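Side-chain contacts in glycoside hydrolase family protein (Novosphingobium sp. PP1Y, PDB 6Q2F), which acts as an alpha-L-rhamnosidase, a glycoside hydrolase expected to release L-rhamnose units from rhamnose-bearing glycosides: residues Val269-Ala274 against Ala326-Val331; Tyr382-Gly387 against Arg392-Leu397; Gln699-Asn702 against Ser706-Glu709; Pro928-Pro933 against Lys937-Ser942. All coordinates share one frame; numbering follows the deposited sequence.

Interaction 1 (Val269-Ala274 against Ala326-Val331)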
# COMPACT_ATOMS: atom_id res chain seq x y z
N VAL A 269 -34.46 34.78 2.23
CA VAL A 269 -34.70 33.52 2.91
C VAL A 269 -33.49 33.21 3.78
O VAL A 269 -32.35 33.57 3.44
CB VAL A 269 -34.98 32.35 1.93
CG1 VAL A 269 -36.43 32.35 1.53
CG2 VAL A 269 -34.09 32.46 0.70
N THR A 270 -33.73 32.56 4.91
CA THR A 270 -32.69 32.20 5.85
C THR A 270 -32.27 30.75 5.58
O THR A 270 -33.07 29.83 5.74
CB THR A 270 -33.18 32.38 7.29
OG1 THR A 270 -34.20 31.42 7.56
CG2 THR A 270 -33.76 33.77 7.46
N VAL A 271 -31.02 30.57 5.16
CA VAL A 271 -30.47 29.27 4.78
C VAL A 271 -29.44 28.86 5.81
O VAL A 271 -28.64 29.68 6.27
CB VAL A 271 -29.85 29.32 3.37
CG1 VAL A 271 -29.20 28.00 3.03
CG2 VAL A 271 -30.91 29.67 2.35
N ARG A 272 -29.47 27.59 6.17
CA ARG A 272 -28.52 27.01 7.11
C ARG A 272 -27.70 25.86 6.54
O ARG A 272 -26.66 25.56 7.04
CB ARG A 272 -29.23 26.57 8.36
CG ARG A 272 -29.47 27.70 9.31
CD ARG A 272 -30.37 27.25 10.43
NE ARG A 272 -30.81 28.38 11.22
CZ ARG A 272 -31.80 29.19 10.86
NH1 ARG A 272 -32.43 28.99 9.73
NH2 ARG A 272 -32.14 30.19 11.63
N SER A 273 -28.22 25.21 5.51
CA SER A 273 -27.49 24.10 4.91
C SER A 273 -27.84 23.92 3.45
O SER A 273 -28.92 24.30 3.00
CB SER A 273 -27.77 22.81 5.68
OG SER A 273 -27.37 22.92 7.04
N ALA A 274 -26.92 23.32 2.71
CA ALA A 274 -27.13 23.05 1.32
C ALA A 274 -26.62 21.69 0.90
O ALA A 274 -25.61 21.26 1.34
CB ALA A 274 -26.43 24.10 0.52
N ALA A 326 -31.74 36.81 -0.91
CA ALA A 326 -32.66 36.42 -1.96
C ALA A 326 -31.95 35.84 -3.16
O ALA A 326 -32.61 35.50 -4.15
CB ALA A 326 -33.52 37.62 -2.38
N HIS A 327 -30.63 35.73 -3.12
CA HIS A 327 -29.87 35.21 -4.24
C HIS A 327 -28.77 34.29 -3.71
O HIS A 327 -28.00 34.68 -2.83
CB HIS A 327 -29.27 36.34 -5.08
CG HIS A 327 -30.17 37.54 -5.21
ND1 HIS A 327 -30.96 37.76 -6.31
CD2 HIS A 327 -30.40 38.57 -4.36
CE1 HIS A 327 -31.64 38.88 -6.14
NE2 HIS A 327 -31.32 39.39 -4.97
N PHE A 328 -28.72 33.08 -4.25
CA PHE A 328 -27.70 32.11 -3.89
C PHE A 328 -27.12 31.53 -5.17
O PHE A 328 -27.87 31.18 -6.09
CB PHE A 328 -28.27 31.01 -3.00
CG PHE A 328 -28.60 31.48 -1.62
CD1 PHE A 328 -29.86 31.98 -1.33
CD2 PHE A 328 -27.66 31.42 -0.61
CE1 PHE A 328 -30.16 32.41 -0.06
CE2 PHE A 328 -27.96 31.84 0.66
CZ PHE A 328 -29.21 32.35 0.94
N ARG A 329 -25.79 31.45 -5.23
CA ARG A 329 -25.08 30.97 -6.40
C ARG A 329 -24.26 29.75 -6.01
O ARG A 329 -23.60 29.75 -4.96
CB ARG A 329 -24.18 32.05 -7.00
N LEU A 330 -24.32 28.71 -6.84
CA LEU A 330 -23.36 27.61 -6.79
C LEU A 330 -22.36 27.85 -7.91
O LEU A 330 -22.72 27.77 -9.09
CB LEU A 330 -24.06 26.26 -6.95
CG LEU A 330 -23.08 25.09 -7.07
CD1 LEU A 330 -22.45 24.79 -5.72
CD2 LEU A 330 -23.74 23.84 -7.67
N VAL A 331 -21.12 28.14 -7.55
CA VAL A 331 -20.06 28.42 -8.50
C VAL A 331 -19.16 27.20 -8.58
O VAL A 331 -18.73 26.67 -7.55
CB VAL A 331 -19.27 29.67 -8.11
CG1 VAL A 331 -18.12 29.90 -9.08
CG2 VAL A 331 -20.18 30.88 -8.08

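Interaction 2 (Tyr382-Gly387 against Arg392-Leu397)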
# COMPACT_ATOMS: atom_id res chain seq x y z
N TYR A 382 -22.27 15.21 6.17
CA TYR A 382 -22.68 13.93 6.75
C TYR A 382 -22.36 12.77 5.82
O TYR A 382 -22.04 11.67 6.29
CB TYR A 382 -24.18 13.95 7.10
CG TYR A 382 -25.13 13.57 5.98
CD1 TYR A 382 -25.47 12.24 5.74
CD2 TYR A 382 -25.70 14.54 5.17
CE1 TYR A 382 -26.32 11.89 4.72
CE2 TYR A 382 -26.57 14.20 4.15
CZ TYR A 382 -26.88 12.87 3.93
OH TYR A 382 -27.75 12.53 2.91
N GLU A 383 -22.45 12.98 4.50
CA GLU A 383 -22.19 11.88 3.57
C GLU A 383 -20.81 11.27 3.81
O GLU A 383 -20.68 10.05 3.89
CB GLU A 383 -22.32 12.37 2.12
CG GLU A 383 -23.74 12.83 1.74
CD GLU A 383 -23.88 14.33 1.81
OE1 GLU A 383 -22.99 14.95 2.42
OE2 GLU A 383 -24.86 14.89 1.29
N THR A 384 -19.78 12.11 3.94
CA THR A 384 -18.45 11.54 4.17
C THR A 384 -18.32 11.01 5.60
O THR A 384 -17.73 9.95 5.81
CB THR A 384 -17.33 12.55 3.84
OG1 THR A 384 -16.05 11.96 4.11
CG2 THR A 384 -17.46 13.83 4.61
N LYS A 385 -18.91 11.71 6.58
CA LYS A 385 -18.81 11.25 7.96
C LYS A 385 -19.53 9.92 8.17
O LYS A 385 -19.14 9.14 9.04
CB LYS A 385 -19.36 12.29 8.94
CG LYS A 385 -18.50 13.55 9.07
CD LYS A 385 -19.27 14.66 9.79
CE LYS A 385 -18.42 15.93 9.93
NZ LYS A 385 -19.19 17.08 10.49
N ALA A 386 -20.56 9.65 7.37
CA ALA A 386 -21.29 8.39 7.44
C ALA A 386 -20.63 7.30 6.62
O ALA A 386 -21.15 6.18 6.57
CB ALA A 386 -22.73 8.58 6.98
N GLY A 387 -19.51 7.59 5.96
CA GLY A 387 -18.79 6.56 5.24
C GLY A 387 -19.23 6.32 3.81
O GLY A 387 -18.82 5.32 3.22
N ARG A 392 -9.78 12.43 3.93
CA ARG A 392 -8.44 12.14 4.30
C ARG A 392 -8.21 12.26 5.78
O ARG A 392 -7.52 11.49 6.37
CB ARG A 392 -7.51 13.03 3.51
CG ARG A 392 -6.08 12.87 3.90
CD ARG A 392 -5.18 13.83 3.16
NE ARG A 392 -3.96 13.15 2.76
CZ ARG A 392 -3.92 11.95 2.18
NH1 ARG A 392 -5.02 11.25 1.97
NH2 ARG A 392 -2.77 11.44 1.85
N ASP A 393 -8.81 13.25 6.38
CA ASP A 393 -8.65 13.58 7.79
C ASP A 393 -10.01 14.02 8.30
O ASP A 393 -10.45 15.14 8.03
CB ASP A 393 -7.60 14.69 7.99
CG ASP A 393 -7.45 15.11 9.44
OD1 ASP A 393 -8.01 14.43 10.33
OD2 ASP A 393 -6.75 16.10 9.70
N TYR A 394 -10.68 13.13 9.05
CA TYR A 394 -12.01 13.47 9.52
C TYR A 394 -11.97 14.54 10.60
O TYR A 394 -12.99 15.19 10.85
CB TYR A 394 -12.72 12.22 10.01
CG TYR A 394 -13.31 11.41 8.88
CD1 TYR A 394 -14.51 11.79 8.29
CD2 TYR A 394 -12.68 10.27 8.39
CE1 TYR A 394 -15.08 11.08 7.27
CE2 TYR A 394 -13.25 9.54 7.34
CZ TYR A 394 -14.46 9.95 6.79
OH TYR A 394 -15.06 9.26 5.76
N TYR A 395 -10.82 14.76 11.24
CA TYR A 395 -10.75 15.85 12.21
C TYR A 395 -10.69 17.19 11.52
O TYR A 395 -11.02 18.21 12.13
CB TYR A 395 -9.54 15.67 13.13
CG TYR A 395 -9.54 14.37 13.90
CD1 TYR A 395 -10.73 13.80 14.33
CD2 TYR A 395 -8.36 13.70 14.17
CE1 TYR A 395 -10.74 12.60 15.02
CE2 TYR A 395 -8.36 12.50 14.86
CZ TYR A 395 -9.56 11.95 15.29
OH TYR A 395 -9.57 10.76 15.98
N ALA A 396 -10.26 17.22 10.25
CA ALA A 396 -10.16 18.47 9.51
C ALA A 396 -11.52 19.03 9.10
O ALA A 396 -11.60 20.20 8.72
CB ALA A 396 -9.28 18.27 8.27
N LEU A 397 -12.58 18.23 9.17
CA LEU A 397 -13.93 18.70 8.83
C LEU A 397 -14.47 19.55 9.98
O LEU A 397 -15.31 19.13 10.77
CB LEU A 397 -14.86 17.52 8.54
CG LEU A 397 -14.35 16.46 7.57
CD1 LEU A 397 -15.40 15.37 7.43
CD2 LEU A 397 -14.02 17.09 6.23
O HOH W 1 -16.46 16.91 12.53
O HOH W 2 -18.08 19.54 10.24

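Interaction 3 (Gln699-Asn702 against Ser706-Glu709)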
# COMPACT_ATOMS: atom_id res chain seq x y z
N GLN A 699 7.43 -5.29 -13.69
CA GLN A 699 8.60 -5.84 -14.32
C GLN A 699 8.23 -6.91 -15.29
O GLN A 699 7.16 -7.44 -15.26
CB GLN A 699 9.53 -6.46 -13.29
CG GLN A 699 10.16 -5.49 -12.36
CD GLN A 699 11.05 -4.51 -13.06
OE1 GLN A 699 11.95 -4.88 -13.72
NE2 GLN A 699 10.77 -3.26 -12.91
N TYR A 700 9.17 -7.24 -16.15
CA TYR A 700 8.99 -8.21 -17.22
C TYR A 700 9.82 -9.46 -16.94
O TYR A 700 10.45 -10.03 -17.83
CB TYR A 700 9.37 -7.58 -18.57
CG TYR A 700 8.59 -6.31 -18.85
CD1 TYR A 700 9.02 -5.08 -18.38
CD2 TYR A 700 7.40 -6.35 -19.57
CE1 TYR A 700 8.30 -3.93 -18.62
CE2 TYR A 700 6.67 -5.21 -19.81
CZ TYR A 700 7.12 -4.00 -19.33
OH TYR A 700 6.40 -2.86 -19.57
N PHE A 701 9.80 -9.90 -15.68
CA PHE A 701 10.81 -10.81 -15.14
C PHE A 701 10.37 -12.26 -15.32
O PHE A 701 9.92 -12.92 -14.38
CB PHE A 701 11.06 -10.46 -13.68
CG PHE A 701 12.18 -11.21 -13.05
CD1 PHE A 701 13.45 -11.19 -13.61
CD2 PHE A 701 11.98 -11.90 -11.87
CE1 PHE A 701 14.50 -11.87 -13.00
CE2 PHE A 701 13.02 -12.59 -11.26
CZ PHE A 701 14.28 -12.57 -11.83
N ASN A 702 10.48 -12.77 -16.55
CA ASN A 702 10.17 -14.17 -16.83
C ASN A 702 11.24 -14.74 -17.76
O ASN A 702 12.25 -14.09 -18.06
CB ASN A 702 8.75 -14.34 -17.42
CG ASN A 702 8.57 -13.64 -18.78
OD1 ASN A 702 9.52 -13.41 -19.53
ND2 ASN A 702 7.32 -13.31 -19.09
N SER A 706 15.51 -10.83 -21.71
CA SER A 706 16.75 -11.01 -22.47
C SER A 706 17.88 -11.53 -21.58
O SER A 706 18.64 -12.42 -21.99
CB SER A 706 17.16 -9.69 -23.14
OG SER A 706 17.04 -8.60 -22.25
N TRP A 707 17.98 -11.03 -20.35
CA TRP A 707 19.00 -11.48 -19.42
C TRP A 707 18.48 -12.56 -18.47
O TRP A 707 19.10 -12.80 -17.42
CB TRP A 707 19.54 -10.28 -18.62
CG TRP A 707 18.46 -9.39 -18.06
CD1 TRP A 707 17.81 -8.38 -18.71
CD2 TRP A 707 17.94 -9.41 -16.72
NE1 TRP A 707 16.90 -7.77 -17.86
CE2 TRP A 707 16.96 -8.38 -16.64
CE3 TRP A 707 18.20 -10.18 -15.59
CZ2 TRP A 707 16.24 -8.12 -15.46
CZ3 TRP A 707 17.49 -9.91 -14.42
CH2 TRP A 707 16.52 -8.89 -14.37
N ALA A 708 17.39 -13.23 -18.84
CA ALA A 708 16.73 -14.15 -17.91
C ALA A 708 17.65 -15.29 -17.50
O ALA A 708 17.64 -15.71 -16.33
CB ALA A 708 15.46 -14.71 -18.54
N GLU A 709 18.44 -15.83 -18.43
CA GLU A 709 19.32 -16.92 -18.03
C GLU A 709 20.55 -16.43 -17.28
O GLU A 709 21.40 -17.24 -16.92
CB GLU A 709 19.71 -17.76 -19.24
CG GLU A 709 18.52 -18.45 -19.89
CD GLU A 709 17.74 -19.33 -18.90
OE1 GLU A 709 16.50 -19.47 -19.09
OE2 GLU A 709 18.35 -19.86 -17.95

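Interaction 4 (Pro928-Pro933 against Lys937-Ser942)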
# COMPACT_ATOMS: atom_id res chain seq x y z
N PRO A 928 33.36 -6.15 14.10
CA PRO A 928 32.45 -6.06 12.95
C PRO A 928 33.09 -6.67 11.72
O PRO A 928 34.31 -6.73 11.60
CB PRO A 928 32.24 -4.55 12.78
CG PRO A 928 33.45 -3.93 13.42
CD PRO A 928 33.87 -4.84 14.52
N GLU A 929 32.24 -7.16 10.82
CA GLU A 929 32.65 -7.58 9.49
C GLU A 929 31.63 -7.07 8.49
O GLU A 929 30.44 -6.97 8.80
CB GLU A 929 32.76 -9.10 9.38
CG GLU A 929 33.95 -9.72 10.09
CD GLU A 929 34.05 -11.22 9.86
OE1 GLU A 929 32.99 -11.87 9.71
OE2 GLU A 929 35.18 -11.74 9.82
N LEU A 930 32.11 -6.74 7.29
CA LEU A 930 31.19 -6.45 6.19
C LEU A 930 30.77 -7.74 5.51
O LEU A 930 31.62 -8.56 5.14
CB LEU A 930 31.82 -5.52 5.16
CG LEU A 930 32.35 -4.18 5.64
CD1 LEU A 930 32.93 -3.40 4.46
CD2 LEU A 930 31.26 -3.41 6.34
N TRP A 931 29.46 -7.91 5.31
CA TRP A 931 28.92 -9.01 4.53
C TRP A 931 28.31 -8.47 3.25
O TRP A 931 27.51 -7.54 3.29
CB TRP A 931 27.86 -9.80 5.31
CG TRP A 931 28.38 -10.56 6.47
CD1 TRP A 931 29.45 -10.24 7.26
CD2 TRP A 931 27.87 -11.80 6.99
NE1 TRP A 931 29.63 -11.20 8.23
CE2 TRP A 931 28.67 -12.16 8.09
CE3 TRP A 931 26.81 -12.65 6.61
CZ2 TRP A 931 28.45 -13.32 8.83
CZ3 TRP A 931 26.59 -13.80 7.35
CH2 TRP A 931 27.41 -14.13 8.45
N HIS A 932 28.72 -9.03 2.11
CA HIS A 932 28.32 -8.50 0.82
C HIS A 932 27.28 -9.41 0.19
O HIS A 932 27.59 -10.58 -0.09
CB HIS A 932 29.53 -8.37 -0.11
CG HIS A 932 30.58 -7.44 0.40
ND1 HIS A 932 30.49 -6.07 0.26
CD2 HIS A 932 31.77 -7.69 1.00
CE1 HIS A 932 31.58 -5.52 0.77
NE2 HIS A 932 32.37 -6.48 1.22
N PRO A 933 26.05 -8.95 -0.05
CA PRO A 933 25.06 -9.85 -0.67
C PRO A 933 25.34 -10.16 -2.13
O PRO A 933 24.79 -11.15 -2.64
CB PRO A 933 23.73 -9.09 -0.49
CG PRO A 933 24.12 -7.65 -0.27
CD PRO A 933 25.45 -7.71 0.47
N LYS A 937 30.08 -13.31 0.64
CA LYS A 937 31.34 -13.34 1.35
C LYS A 937 31.38 -12.24 2.40
O LYS A 937 30.69 -11.22 2.29
CB LYS A 937 32.53 -13.18 0.38
CG LYS A 937 32.77 -14.38 -0.52
CD LYS A 937 33.46 -13.98 -1.84
CE LYS A 937 34.52 -12.88 -1.64
NZ LYS A 937 34.84 -12.13 -2.91
N SER A 938 32.18 -12.47 3.43
CA SER A 938 32.42 -11.49 4.47
C SER A 938 33.87 -11.01 4.38
O SER A 938 34.75 -11.69 3.85
CB SER A 938 32.15 -12.05 5.86
OG SER A 938 33.10 -13.04 6.18
N GLU A 939 34.10 -9.83 4.93
CA GLU A 939 35.36 -9.15 4.79
C GLU A 939 35.66 -8.46 6.12
O GLU A 939 34.75 -7.88 6.73
CB GLU A 939 35.27 -8.14 3.64
CG GLU A 939 36.27 -7.01 3.62
CD GLU A 939 35.92 -5.99 2.55
OE1 GLU A 939 34.77 -6.04 2.05
OE2 GLU A 939 36.77 -5.15 2.20
N PRO A 940 36.90 -8.54 6.60
CA PRO A 940 37.26 -7.84 7.83
C PRO A 940 37.36 -6.34 7.60
O PRO A 940 37.54 -5.87 6.48
CB PRO A 940 38.63 -8.43 8.20
CG PRO A 940 38.90 -9.53 7.19
CD PRO A 940 38.04 -9.24 6.01
N ILE A 941 37.23 -5.60 8.70
CA ILE A 941 37.16 -4.15 8.64
C ILE A 941 37.85 -3.59 9.87
O ILE A 941 37.92 -4.24 10.91
CB ILE A 941 35.68 -3.69 8.49
CG1 ILE A 941 35.60 -2.26 7.94
CG2 ILE A 941 34.89 -3.83 9.79
CD1 ILE A 941 35.90 -2.17 6.47
N SER A 942 38.41 -2.39 9.74
CA SER A 942 39.00 -1.69 10.87
C SER A 942 37.90 -1.15 11.78
O SER A 942 36.81 -0.83 11.32
CB SER A 942 39.89 -0.55 10.40
OG SER A 942 41.04 -1.05 9.74
O HOH W 3 32.51 -14.35 8.71
O HOH W 4 36.00 -12.21 6.98

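Interaction 1 (Val269-Ala274 against Ala326-Val331)
With CG anti to its carbonyl carbon (chi1 -71°) and its ring turned about square to the CA-CB-CG plane, F328 sends the far end of its phenyl group towards the strand facing it in the other sheet. V271 answers with a chi1 of 176°, which turns CG2, anti to the carbonyl carbon, onto the ring with CB behind it: CG2 lies oblique to the ring, 3.5 Å from CZ of F328, and valine and phenyl overlap, each pointing the other way. CG2 of V269 comes instead to the rim of the same ring, near its plane, and stands 4.0 Å from CE1 of F328. The contact illustrates how the two layers of a beta-sandwich are sealed. Strand 268-277 belongs to a four-stranded antiparallel sheet and strand 327-331 to a six-stranded one; the chain passes between them at the corner at A326, so the CA atoms of V269 and A326 are 6.0 Å apart while those of V271 and F328 have spread to 9.5 Å. V323 and L373 also pack against F328. Across these segments the meeting is wholly hydrocarbon, which implies cohesion through dispersion and the exclusion of water, without the directional demands of polar bonds.

Interaction 2 (Tyr382-Gly387 against Arg392-Leu397)
T384 meets the loop at 392-397 with both its backbone and its side chain. Its carbonyl O accepts a 2.8 Å hydrogen bond from Y394 OH, the donor standing 45° out of the carbonyl plane. The methyl CG2 of T384 reaches tip to tip to CD1 of L397, 3.8 Å away, while OG1, anti to the backbone N (chi1 179°), bonds to S391 and to the carbonyl of V389. At K385, CA packs 3.8 Å from CE1 of Y394, and the extended side chain lies alongside L397, headed the other way, with CG 4.0 Å from CD1 of L397. The ammonium group at its end holds a water at 2.7 Å from NZ of K385 that donates in turn to the carbonyl of L397; D380 O and the carboxylate of D547 are its direct partners. G387 closes the helix in a Schellman motif: at this positive phi a CB would collide with the carbonyl O of A386, and its N bonds to T384 O from the face opposite Y394 OH. A phenylalanine in place of Y394 would probably deprive T384 O of one of these two donors and leave the loop less firmly tied to the helix end. Helix 543-575 flanks the contact, with L550 against K385 and R554 in a cation-pi contact with Y394, while E383 reaches T317 on strand 316-325.

Interaction 3 (Gln699-Asn702 against Ser706-Glu709)
F701 and W707 bring together two parts of one loop, and F701 is itself the centre of an inverse gamma turn, closed by a weak bond from N702 N to Y700 O. The loop joins strand 697-698 to helix 712-726, beside the parallel strands that form a closed (beta/alpha)8-type barrel. The aromatic contact comes first. The phenyl ring and the six-membered ring of the indole meet obliquely, with planes 33° apart and centroids separated by 5.8 Å, and CE1 of F701 is 3.8 Å from CZ3 of W707. A chi1 of -174° sets CG of F701 anti to its backbone N and carries the ring towards the indole; the two side chains cross at about a right angle. W77 adds a third ring, meeting F701 edge-to-face.

Polar bonds fix the surrounding atoms from outside the pair. NE1 of W707 donates to F655 O, which limits how the indole can rotate, and the carbonyl of F701 accepts from S680 OG. N702 is held at both ends of its amide, OD1 by the backbone N of Q704 and ND2 by the carbonyl of V681. The remaining contact is of van der Waals kind and joins backbone to side chain: the methyl carbon CB of A708 sits 3.3 Å from the carbonyl O of N702.

Interaction 4 (Pro928-Pro933 against Lys937-Ser942)
L930 and E939 anchor a beta-strand pairing between 928-932 and 937-940 in the large antiparallel sheet. They form a hydrogen-bonded pair: L930 N reaches E939 O at 2.9 Å and E939 N returns to L930 O at 2.8 Å, both in the carbonyl plane. H932 N also reaches K937 O at 3.0 Å. The side chains of L930 and E939 share a face with H932, whose ring edge presents NE2 to OE1 of E939. This bond is short, 2.6 Å from NE2 of H932 to OE1 of E939. It is nearly straight at 168°, and OE1 lies close to the ring plane of H932. E939 gets there with CG anti to its backbone N and an extended chain beyond. An alanine at H932 would keep the backbone bond but would probably leave the E939 carboxylate without its ring mate and freer to swing. Strands 926-932 and 937-946 form a beta hairpin, with 961-967 pairing with the first and 949-956 with the second. Farther along, CD1 of L930 and CD1 of I941 touch at 3.8 Å, and L954 and V952 of strand 949-956 pack against L930 and I941 respectively. On the face carrying W931, CB of S938 lies over the five-membered ring in a CH-pi contact, 3.8 Å from its centroid. E929, salt-bridged to K968, shares two waters with S938 OG, one of them 2.7 Å from OE1 of E929.

The four contacts follow one another along the chain, and none touches another. Interactions 1 and 2 are the closest neighbours, with centres 23 Å apart and nearest atoms about 6 Å apart: the chain leaves the beta-sandwich and soon enters helix 382-385. Interactions 3 and 4 lie beyond the chain's centre from them, centres 30 Å apart, while 72 Å separates the centres of interactions 1 and 4. A sodium ion is bound by D503, S504, E583, E586 and E644. Interaction 3 connects to that site through Q699, whose amide bonds to M646 on the strand that carries E644; from interaction 2, R392 touches H588, just beyond E586.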